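Local coordinates for N-acetylmuramoyl-L-alanine amidase domain-containing protein SAOUHSC_02979 (Staphylococcus aureus, PDB 5T1Q) that probably acts as a peptidoglycan amidase, this chain being the C-terminal part of the protein, with a glucosaminidase-family region followed by a CHAP domain, at residues A[18-23]-A[273-278]; A[105-110]-A[137-142]; A[203-208]-A[224-229]. All blocks are in the same frame, centred on the assembly; numbering follows the deposited sequence.

Contact 1 (A[18-23]-A[273-278]). With NA (sodium ion), chain E.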
loop_
_atom_site.group_PDB
_atom_site.type_symbol
_atom_site.label_atom_id
_atom_site.label_comp_id
_atom_site.label_asym_id
_atom_site.label_seq_id
_atom_site.Cartn_x
_atom_site.Cartn_y
_atom_site.Cartn_z
ATOM N N PRO A 18 -2.966 11.667 -7.530
ATOM C CA PRO A 18 -2.313 11.455 -6.244
ATOM C C PRO A 18 -1.130 12.386 -6.055
ATOM O O PRO A 18 -0.331 12.554 -6.974
ATOM C CB PRO A 18 -1.842 10.000 -6.334
ATOM C CG PRO A 18 -2.826 9.359 -7.248
ATOM C CD PRO A 18 -3.054 10.408 -8.297
ATOM N N ALA A 19 -1.046 13.013 -4.889
ATOM C CA ALA A 19 0.068 13.901 -4.586
ATOM C C ALA A 19 1.375 13.099 -4.450
ATOM O O ALA A 19 1.395 12.051 -3.822
ATOM C CB ALA A 19 -0.210 14.679 -3.306
ATOM N N GLN A 20 2.442 13.607 -5.056
ATOM C CA GLN A 20 3.778 12.996 -4.983
ATOM C C GLN A 20 4.679 13.671 -3.944
ATOM O O GLN A 20 5.794 13.194 -3.674
ATOM C CB GLN A 20 4.483 13.113 -6.339
ATOM C CG GLN A 20 3.817 12.348 -7.479
ATOM C CD GLN A 20 4.668 12.330 -8.728
ATOM O OE1 GLN A 20 5.690 13.019 -8.818
ATOM N NE2 GLN A 20 4.256 11.531 -9.704
ATOM N N SER A 21 4.236 14.807 -3.418
ATOM C CA SER A 21 5.019 15.540 -2.420
ATOM C C SER A 21 4.098 16.284 -1.478
ATOM O O SER A 21 2.937 16.499 -1.793
ATOM C CB SER A 21 5.978 16.532 -3.099
ATOM O OG SER A 21 5.279 17.497 -3.860
ATOM N N PHE A 22 4.620 16.652 -0.311
ATOM C CA PHE A 22 3.837 17.414 0.658
ATOM C C PHE A 22 4.108 18.881 0.455
ATOM O O PHE A 22 5.158 19.266 -0.035
ATOM C CB PHE A 22 4.204 17.067 2.098
ATOM C CG PHE A 22 3.923 15.645 2.473
ATOM C CD1 PHE A 22 2.622 15.187 2.561
ATOM C CD2 PHE A 22 4.959 14.782 2.802
ATOM C CE1 PHE A 22 2.360 13.887 2.932
ATOM C CE2 PHE A 22 4.695 13.484 3.181
ATOM C CZ PHE A 22 3.395 13.035 3.242
ATOM N N ASN A 23 3.150 19.697 0.851
ATOM C CA ASN A 23 3.301 21.141 0.811
ATOM C C ASN A 23 2.533 21.694 2.020
ATOM O O ASN A 23 2.217 20.943 2.949
ATOM C CB ASN A 23 2.820 21.693 -0.545
ATOM C CG ASN A 23 1.417 21.229 -0.908
ATOM O OD1 ASN A 23 0.495 21.276 -0.090
ATOM N ND2 ASN A 23 1.253 20.774 -2.142
ATOM N N GLY A 273 10.342 17.884 -3.902
ATOM C CA GLY A 273 9.011 18.072 -4.500
ATOM C C GLY A 273 8.574 16.935 -5.421
ATOM O O GLY A 273 8.984 15.782 -5.242
ATOM N N ASP A 274 7.714 17.253 -6.390
ATOM C CA ASP A 274 7.249 16.249 -7.354
ATOM C C ASP A 274 8.415 15.718 -8.173
ATOM O O ASP A 274 9.410 16.408 -8.367
ATOM C CB ASP A 274 6.187 16.820 -8.279
ATOM C CG ASP A 274 4.979 17.351 -7.519
ATOM O OD1 ASP A 274 4.649 16.814 -6.434
ATOM O OD2 ASP A 274 4.371 18.310 -8.014
ATOM N N ALA A 275 8.242 14.512 -8.697
ATOM C CA ALA A 275 9.297 13.807 -9.400
ATOM C C ALA A 275 10.107 14.603 -10.426
ATOM O O ALA A 275 11.329 14.560 -10.399
ATOM C CB ALA A 275 8.725 12.557 -10.059
ATOM N N HIS A 276 9.438 15.318 -11.325
ATOM C CA HIS A 276 10.150 16.025 -12.377
ATOM C C HIS A 276 11.088 17.112 -11.866
ATOM O O HIS A 276 12.005 17.507 -12.594
ATOM C CB HIS A 276 9.182 16.622 -13.410
ATOM C CG HIS A 276 8.368 17.747 -12.889
ATOM N ND1 HIS A 276 8.603 19.051 -13.253
ATOM C CD2 HIS A 276 7.352 17.782 -11.991
ATOM C CE1 HIS A 276 7.748 19.841 -12.626
ATOM N NE2 HIS A 276 6.992 19.100 -11.839
ATOM N N ASN A 277 10.832 17.631 -10.659
ATOM C CA ASN A 277 11.700 18.638 -10.075
ATOM C C ASN A 277 12.913 18.059 -9.383
ATOM O O ASN A 277 13.754 18.811 -8.924
ATOM C CB ASN A 277 10.947 19.487 -9.047
ATOM C CG ASN A 277 10.100 20.559 -9.680
ATOM O OD1 ASN A 277 10.490 21.168 -10.673
ATOM N ND2 ASN A 277 8.955 20.836 -9.072
ATOM N N TRP A 278 13.013 16.738 -9.301
ATOM C CA TRP A 278 14.134 16.129 -8.580
ATOM C C TRP A 278 15.511 16.443 -9.158
ATOM O O TRP A 278 16.428 16.778 -8.410
ATOM C CB TRP A 278 13.933 14.619 -8.461
ATOM C CG TRP A 278 13.032 14.220 -7.315
ATOM C CD1 TRP A 278 11.891 14.834 -6.914
ATOM C CD2 TRP A 278 13.166 13.054 -6.501
ATOM N NE1 TRP A 278 11.336 14.153 -5.837
ATOM C CE2 TRP A 278 12.094 13.049 -5.585
ATOM C CE3 TRP A 278 14.095 12.007 -6.457
ATOM C CZ2 TRP A 278 11.931 12.053 -4.628
ATOM C CZ3 TRP A 278 13.944 11.024 -5.485
ATOM C CH2 TRP A 278 12.870 11.053 -4.591
HETATM NA NA NA E . 13.247 18.778 -13.885
HETATM O O HOH W 1 2.213 16.276 -5.392
HETATM O O HOH W 2 11.474 20.198 -14.046
HETATM O O HOH W 3 14.745 19.848 -15.671
#

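Contact 2 (A[105-110]-A[137-142])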
loop_
_atom_site.group_PDB
_atom_site.type_symbol
_atom_site.label_atom_id
_atom_site.label_comp_id
_atom_site.label_asym_id
_atom_site.label_seq_id
_atom_site.Cartn_x
_atom_site.Cartn_y
_atom_site.Cartn_z
ATOM N N ASN A 105 -6.769 9.065 15.839
ATOM C CA ASN A 105 -7.839 8.585 14.949
ATOM C C ASN A 105 -8.222 7.120 15.166
ATOM O O ASN A 105 -9.402 6.782 15.133
ATOM C CB ASN A 105 -7.440 8.876 13.513
ATOM C CG ASN A 105 -7.227 10.360 13.269
ATOM O OD1 ASN A 105 -8.008 11.198 13.734
ATOM N ND2 ASN A 105 -6.176 10.694 12.547
ATOM N N HIS A 106 -7.225 6.263 15.368
ATOM C CA HIS A 106 -7.430 4.839 15.703
ATOM C C HIS A 106 -8.297 4.002 14.725
ATOM O O HIS A 106 -8.807 2.945 15.100
ATOM C CB HIS A 106 -8.024 4.729 17.125
ATOM C CG HIS A 106 -7.225 5.427 18.187
ATOM N ND1 HIS A 106 -7.610 6.631 18.741
ATOM C CD2 HIS A 106 -6.076 5.077 18.814
ATOM C CE1 HIS A 106 -6.731 6.995 19.659
ATOM N NE2 HIS A 106 -5.792 6.069 19.725
ATOM N N ASN A 107 -8.443 4.463 13.484
ATOM C CA ASN A 107 -9.259 3.775 12.474
ATOM C C ASN A 107 -8.353 2.783 11.722
ATOM O O ASN A 107 -7.574 3.163 10.847
ATOM C CB ASN A 107 -9.875 4.830 11.550
ATOM C CG ASN A 107 -10.874 4.265 10.547
ATOM O OD1 ASN A 107 -10.936 3.062 10.295
ATOM N ND2 ASN A 107 -11.671 5.153 9.968
ATOM N N LEU A 108 -8.470 1.511 12.079
ATOM C CA LEU A 108 -7.634 0.459 11.520
ATOM C C LEU A 108 -8.110 -0.148 10.212
ATOM O O LEU A 108 -7.315 -0.799 9.516
ATOM C CB LEU A 108 -7.517 -0.686 12.521
ATOM C CG LEU A 108 -6.989 -0.359 13.902
ATOM C CD1 LEU A 108 -6.905 -1.653 14.691
ATOM C CD2 LEU A 108 -5.635 0.322 13.821
ATOM N N PHE A 109 -9.377 0.058 9.868
ATOM C CA PHE A 109 -9.958 -0.562 8.677
ATOM C C PHE A 109 -10.313 0.387 7.548
ATOM O O PHE A 109 -10.923 -0.031 6.560
ATOM C CB PHE A 109 -11.193 -1.360 9.103
ATOM C CG PHE A 109 -10.883 -2.427 10.086
ATOM C CD1 PHE A 109 -10.820 -2.140 11.437
ATOM C CD2 PHE A 109 -10.603 -3.708 9.663
ATOM C CE1 PHE A 109 -10.492 -3.118 12.351
ATOM C CE2 PHE A 109 -10.282 -4.691 10.576
ATOM C CZ PHE A 109 -10.218 -4.396 11.918
ATOM N N GLY A 110 -9.930 1.650 7.675
ATOM C CA GLY A 110 -10.244 2.639 6.644
ATOM C C GLY A 110 -11.735 2.793 6.393
ATOM O O GLY A 110 -12.172 2.926 5.248
ATOM N N ALA A 137 -11.989 12.534 1.826
ATOM C CA ALA A 137 -13.206 12.073 2.490
ATOM C C ALA A 137 -13.074 11.972 4.009
ATOM O O ALA A 137 -11.970 11.865 4.548
ATOM C CB ALA A 137 -13.620 10.727 1.916
ATOM N N GLY A 138 -14.226 11.993 4.681
ATOM C CA GLY A 138 -14.291 11.891 6.130
ATOM C C GLY A 138 -14.210 10.446 6.574
ATOM O O GLY A 138 -14.911 9.594 6.055
ATOM N N PHE A 139 -13.334 10.172 7.529
ATOM C CA PHE A 139 -13.158 8.832 8.071
ATOM C C PHE A 139 -13.553 8.837 9.526
ATOM O O PHE A 139 -13.433 9.855 10.208
ATOM C CB PHE A 139 -11.711 8.356 7.915
ATOM C CG PHE A 139 -11.359 7.932 6.522
ATOM C CD1 PHE A 139 -10.982 8.865 5.576
ATOM C CD2 PHE A 139 -11.383 6.586 6.164
ATOM C CE1 PHE A 139 -10.639 8.476 4.286
ATOM C CE2 PHE A 139 -11.036 6.182 4.871
ATOM C CZ PHE A 139 -10.668 7.133 3.929
ATOM N N ARG A 140 -14.015 7.686 9.992
ATOM C CA ARG A 140 -14.453 7.543 11.363
ATOM C C ARG A 140 -13.270 7.693 12.312
ATOM O O ARG A 140 -12.211 7.107 12.092
ATOM C CB ARG A 140 -15.153 6.192 11.562
ATOM C CG ARG A 140 -16.356 6.012 10.647
ATOM C CD ARG A 140 -17.159 4.754 10.945
ATOM N NE ARG A 140 -18.255 4.593 9.986
ATOM C CZ ARG A 140 -19.132 3.584 9.973
ATOM N NH1 ARG A 140 -19.073 2.620 10.880
ATOM N NH2 ARG A 140 -20.079 3.540 9.034
ATOM N N LYS A 141 -13.461 8.526 13.331
ATOM C CA LYS A 141 -12.466 8.811 14.353
ATOM C C LYS A 141 -12.955 8.144 15.634
ATOM O O LYS A 141 -14.041 8.462 16.126
ATOM C CB LYS A 141 -12.358 10.325 14.527
ATOM C CG LYS A 141 -11.362 10.830 15.557
ATOM C CD LYS A 141 -11.443 12.349 15.620
ATOM C CE LYS A 141 -10.545 12.938 16.686
ATOM N NZ LYS A 141 -9.114 12.758 16.358
ATOM N N TYR A 142 -12.170 7.203 16.153
ATOM C CA TYR A 142 -12.545 6.453 17.346
ATOM C C TYR A 142 -11.732 6.879 18.559
ATOM O O TYR A 142 -10.634 7.394 18.402
ATOM C CB TYR A 142 -12.303 4.970 17.113
ATOM C CG TYR A 142 -12.975 4.399 15.889
ATOM C CD1 TYR A 142 -12.319 4.363 14.666
ATOM C CD2 TYR A 142 -14.257 3.863 15.961
ATOM C CE1 TYR A 142 -12.924 3.821 13.545
ATOM C CE2 TYR A 142 -14.867 3.321 14.844
ATOM C CZ TYR A 142 -14.196 3.298 13.639
ATOM O OH TYR A 142 -14.796 2.754 12.528
HETATM O O HOH W 4 -8.326 13.985 14.063
HETATM O O HOH W 5 -12.543 0.909 11.903
#

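Contact 3 (A[203-208]-A[224-229])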
loop_
_atom_site.group_PDB
_atom_site.type_symbol
_atom_site.label_atom_id
_atom_site.label_comp_id
_atom_site.label_asym_id
_atom_site.label_seq_id
_atom_site.Cartn_x
_atom_site.Cartn_y
_atom_site.Cartn_z
ATOM N N ILE A 203 -3.016 -12.982 4.091
ATOM C CA ILE A 203 -3.502 -14.120 4.867
ATOM C C ILE A 203 -2.550 -15.300 4.790
ATOM O O ILE A 203 -2.226 -15.912 5.817
ATOM C CB ILE A 203 -4.909 -14.541 4.405
ATOM C CG1 ILE A 203 -5.915 -13.420 4.728
ATOM C CG2 ILE A 203 -5.330 -15.843 5.084
ATOM C CD1 ILE A 203 -7.265 -13.598 4.094
ATOM N N LYS A 204 -2.111 -15.613 3.578
ATOM C CA LYS A 204 -1.214 -16.722 3.345
ATOM C C LYS A 204 0.140 -16.547 4.036
ATOM O O LYS A 204 0.541 -17.377 4.842
ATOM C CB LYS A 204 -1.000 -16.906 1.840
ATOM C CG LYS A 204 -0.065 -18.041 1.468
ATOM C CD LYS A 204 0.032 -18.165 -0.043
ATOM C CE LYS A 204 1.041 -19.228 -0.443
ATOM N NZ LYS A 204 1.230 -19.266 -1.922
ATOM N N HIS A 205 0.815 -15.448 3.735
ATOM C CA HIS A 205 2.147 -15.204 4.246
ATOM C C HIS A 205 2.203 -15.046 5.771
ATOM O O HIS A 205 3.101 -15.585 6.412
ATOM C CB HIS A 205 2.765 -13.986 3.548
ATOM C CG HIS A 205 4.190 -13.749 3.918
ATOM N ND1 HIS A 205 4.580 -12.734 4.765
ATOM C CD2 HIS A 205 5.315 -14.429 3.599
ATOM C CE1 HIS A 205 5.890 -12.788 4.936
ATOM N NE2 HIS A 205 6.360 -13.807 4.240
ATOM N N TYR A 206 1.253 -14.320 6.352
ATOM C CA TYR A 206 1.256 -14.138 7.802
ATOM C C TYR A 206 0.516 -15.245 8.576
ATOM O O TYR A 206 0.375 -15.147 9.792
ATOM C CB TYR A 206 0.799 -12.726 8.178
ATOM C CG TYR A 206 1.816 -11.681 7.755
ATOM C CD1 TYR A 206 3.001 -11.530 8.458
ATOM C CD2 TYR A 206 1.602 -10.857 6.646
ATOM C CE1 TYR A 206 3.948 -10.590 8.079
ATOM C CE2 TYR A 206 2.543 -9.906 6.260
ATOM C CZ TYR A 206 3.719 -9.782 6.985
ATOM O OH TYR A 206 4.676 -8.855 6.635
ATOM N N GLN A 207 0.096 -16.299 7.864
ATOM C CA GLN A 207 -0.553 -17.472 8.449
ATOM C C GLN A 207 -1.715 -17.082 9.362
ATOM O O GLN A 207 -1.844 -17.574 10.498
ATOM C CB GLN A 207 0.473 -18.310 9.218
ATOM C CG GLN A 207 1.643 -18.824 8.392
ATOM C CD GLN A 207 1.285 -19.923 7.396
ATOM O OE1 GLN A 207 0.350 -20.690 7.591
ATOM N NE2 GLN A 207 2.072 -20.021 6.337
ATOM N N LEU A 208 -2.578 -16.212 8.845
ATOM C CA LEU A 208 -3.676 -15.690 9.630
ATOM C C LEU A 208 -4.844 -16.662 9.873
ATOM O O LEU A 208 -5.701 -16.374 10.722
ATOM C CB LEU A 208 -4.173 -14.382 9.014
ATOM C CG LEU A 208 -3.115 -13.289 8.800
ATOM C CD1 LEU A 208 -3.756 -12.045 8.190
ATOM C CD2 LEU A 208 -2.404 -12.938 10.102
ATOM N N ARG A 224 7.273 -18.086 14.611
ATOM C CA ARG A 224 7.850 -19.356 14.170
ATOM C C ARG A 224 7.092 -19.950 12.968
ATOM O O ARG A 224 7.677 -20.684 12.170
ATOM C CB ARG A 224 7.820 -20.359 15.330
ATOM C CG ARG A 224 8.880 -21.443 15.278
ATOM C CD ARG A 224 8.725 -22.354 16.489
ATOM N NE ARG A 224 10.007 -22.784 17.054
ATOM C CZ ARG A 224 10.785 -22.021 17.833
ATOM N NH1 ARG A 224 11.926 -22.508 18.321
ATOM N NH2 ARG A 224 10.443 -20.759 18.120
ATOM N N SER A 225 5.801 -19.623 12.845
ATOM C CA SER A 225 4.947 -20.163 11.770
ATOM C C SER A 225 5.066 -19.446 10.426
ATOM O O SER A 225 4.716 -20.018 9.394
ATOM C CB SER A 225 3.480 -20.130 12.206
ATOM O OG SER A 225 3.054 -18.797 12.423
ATOM N N ILE A 226 5.533 -18.195 10.446
ATOM C CA ILE A 226 5.684 -17.391 9.229
ATOM C C ILE A 226 6.837 -17.939 8.381
ATOM O O ILE A 226 7.996 -17.916 8.798
ATOM C CB ILE A 226 5.929 -15.900 9.562
ATOM C CG1 ILE A 226 4.752 -15.344 10.368
ATOM C CG2 ILE A 226 6.121 -15.080 8.287
ATOM C CD1 ILE A 226 4.983 -13.955 10.910
ATOM N N LYS A 227 6.507 -18.434 7.193
ATOM C CA LYS A 227 7.507 -19.008 6.295
ATOM C C LYS A 227 7.955 -17.942 5.307
ATOM O O LYS A 227 7.139 -17.179 4.785
ATOM C CB LYS A 227 6.940 -20.239 5.576
ATOM C CG LYS A 227 6.413 -21.320 6.526
ATOM C CD LYS A 227 5.825 -22.514 5.775
ATOM C CE LYS A 227 5.100 -23.487 6.698
ATOM N NZ LYS A 227 5.982 -24.144 7.707
ATOM N N ASP A 228 9.260 -17.888 5.070
ATOM C CA ASP A 228 9.851 -16.903 4.160
ATOM C C ASP A 228 9.589 -17.238 2.709
ATOM O O ASP A 228 9.315 -18.384 2.369
ATOM C CB ASP A 228 11.368 -16.871 4.350
ATOM C CG ASP A 228 11.767 -16.582 5.775
ATOM O OD1 ASP A 228 11.117 -15.717 6.396
ATOM O OD2 ASP A 228 12.729 -17.216 6.262
ATOM N N TYR A 229 9.667 -16.216 1.864
ATOM C CA TYR A 229 9.557 -16.386 0.416
ATOM C C TYR A 229 10.951 -16.764 -0.098
ATOM O O TYR A 229 11.947 -16.296 0.463
ATOM C CB TYR A 229 9.183 -15.068 -0.270
ATOM C CG TYR A 229 7.809 -14.474 -0.010
ATOM C CD1 TYR A 229 6.643 -15.174 -0.350
ATOM C CD2 TYR A 229 7.678 -13.149 0.425
ATOM C CE1 TYR A 229 5.396 -14.603 -0.174
ATOM C CE2 TYR A 229 6.437 -12.568 0.594
ATOM C CZ TYR A 229 5.297 -13.291 0.292
ATOM O OH TYR A 229 4.051 -12.707 0.469
HETATM O O HOH W 6 4.399 -17.738 5.383
#

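Contact 1 (A[18-23]-A[273-278])
Gln20 and Ser21 run past Gly273 and Asp274 without any regular secondary structure, the CA atoms of Ser21 and Gly273 lying 5.2 Å apart. No strand pairing is set up: the bonds are side chain to backbone and side chain to side chain. Beyond Gly273 the chain turns tightly, Asn277 N bonding Asp274 O just ahead of helix 278-284. The side chain of Gln20, extended beyond CG, ends at this turn, where OE1 accepts Ala275 N at 3.0 Å; the amide N lies almost straight out from the C=O. The same OE1 also rests 3.3 Å from Ala275 CB. The turn 273-278 belongs to the CHAP domain, a cysteine-peptidase-like fold of the NlpC/P60 type, and the side chains of both Gln20 and Ala275 touch Cys253, which may belong to a Cys-His-Glu triad. The loop 18-23, from the N-terminal end of the chain, therefore lies against the probable active-site region. Alongside, Ser21 OG donates to Asp274 OD1 at 2.7 Å, coming from above the carboxylate plane. A water gives OD1 a second bond and accepts Gln20 N, so one carboxylate oxygen holds both the side chain of Ser21 and the backbone of Gln20. Farther along the turn, His276 O binds a sodium ion at 2.2 Å, and Asn279, Asn280, Glu302 and two waters complete the site.

Contact 2 (A[105-110]-A[137-142])
Asn107 and Tyr142 meet with their flat groups almost perpendicular, amide and ring planes 89° apart. The ring presents its edge: CE1 reaches Asn107 CG at 3.7 Å, with CB of the asparagine lying in the ring plane. With CG anti to the backbone N (chi1 -174°), the amide carbon lies against the Tyr142 edge; from it ND2 makes a weak bond to Arg140 O, its stronger partner being Ile111 O. A water joins Asn107 OD1 to Tyr142 OH, weakly on the tyrosine side, while the hydroxyl itself bonds Asp151, the residue that also forms a salt bridge with Arg140.

Asn105 and Lys141 cross obliquely. The lysine is extended as far as CE and bends only at its last torsion (chi4 68°), bringing NZ to 3.2 Å from Asn105 OD1. A second water accepts from NZ and donates to OD1, so OD1, NZ and the water form a closed triangle of hydrogen bonds, while ND2 of the same asparagine bonds Ala99 O. Between these side-chain pairs, Tyr142 N donates to Asn105 O at 3.0 Å. His106 ND1 then donates to Tyr142 O from above the carbonyl plane, at 3.1 Å. At the other end Phe139 turns its edge to the Gly110 backbone, CE2 lying 3.5 Å from Gly110 O.

Seen as a whole, a loop packs against the end of the second strand of a two-stranded antiparallel hairpin, 119-128 with 131-140, and against the turn that leads into helix 145-158. This hairpin set against helices belongs to the glucosaminidase-family region, a member of the lysozyme clan.

Contact 3 (A[203-208]-A[224-229])
His205 leaves the end of helix 195-205 and slots its imidazole between Ile226 and Tyr229. Its CB lies 3.6 Å from Tyr229 OH, and CG is equally close to that atom. Further out, CD2 sits 3.5 Å from Tyr229 CZ, over the tyrosine face but displaced toward the rim. The two rings form an offset stack, centroids 4.4 Å apart and planes inclined by 18°. CG2 of Ile226 covers the opposite imidazole face, 4.1 Å from His205 CE1, and ND1 lies over the centre of the neighbouring Tyr206 ring. At the tip, NE2 comes within 3.5 Å of Lys227 O.

The helix ends here in a Schellman motif, Leu208 N bonding Ile203 O and Gln207 N bonding Lys204 O, with Gln207 at positive phi as the C-prime residue. Gln207 then lays its CG against Ser225 O at 3.4 Å, while Tyr206 CD1 touches Ile226 CD1. Tyr229 OH is held separately by Val54 N of strand 52-54.

Across the two segments, then, the side chains join by stacking and apolar contact, and the polar link passes through a water: it donates to both His205 O at 2.7 Å and Lys227 O, and so satisfies a carbonyl at the helix end.

Contact 2 is the most buried of the three, whereas contacts 1 and 3 are partly buried and lie on opposite sides of the chain's centre, their own centres 35 Å apart. Contacts 2 and 3 both involve the glucosaminidase-family region, one at its hairpin and the other at the end of helix 195-205; contact 1 ties a loop near the N-terminus to the CHAP domain. None touches another. Their chemistry differs accordingly: direct hydrogen bonds, one to a carboxylate, backed by a water in contact 1; backbone, amide and lysine bonds with ring edges and two waters in contact 2; ring stacking and a water-borne polar link in contact 3. Of the three, contact 1 alone includes a sodium-binding residue.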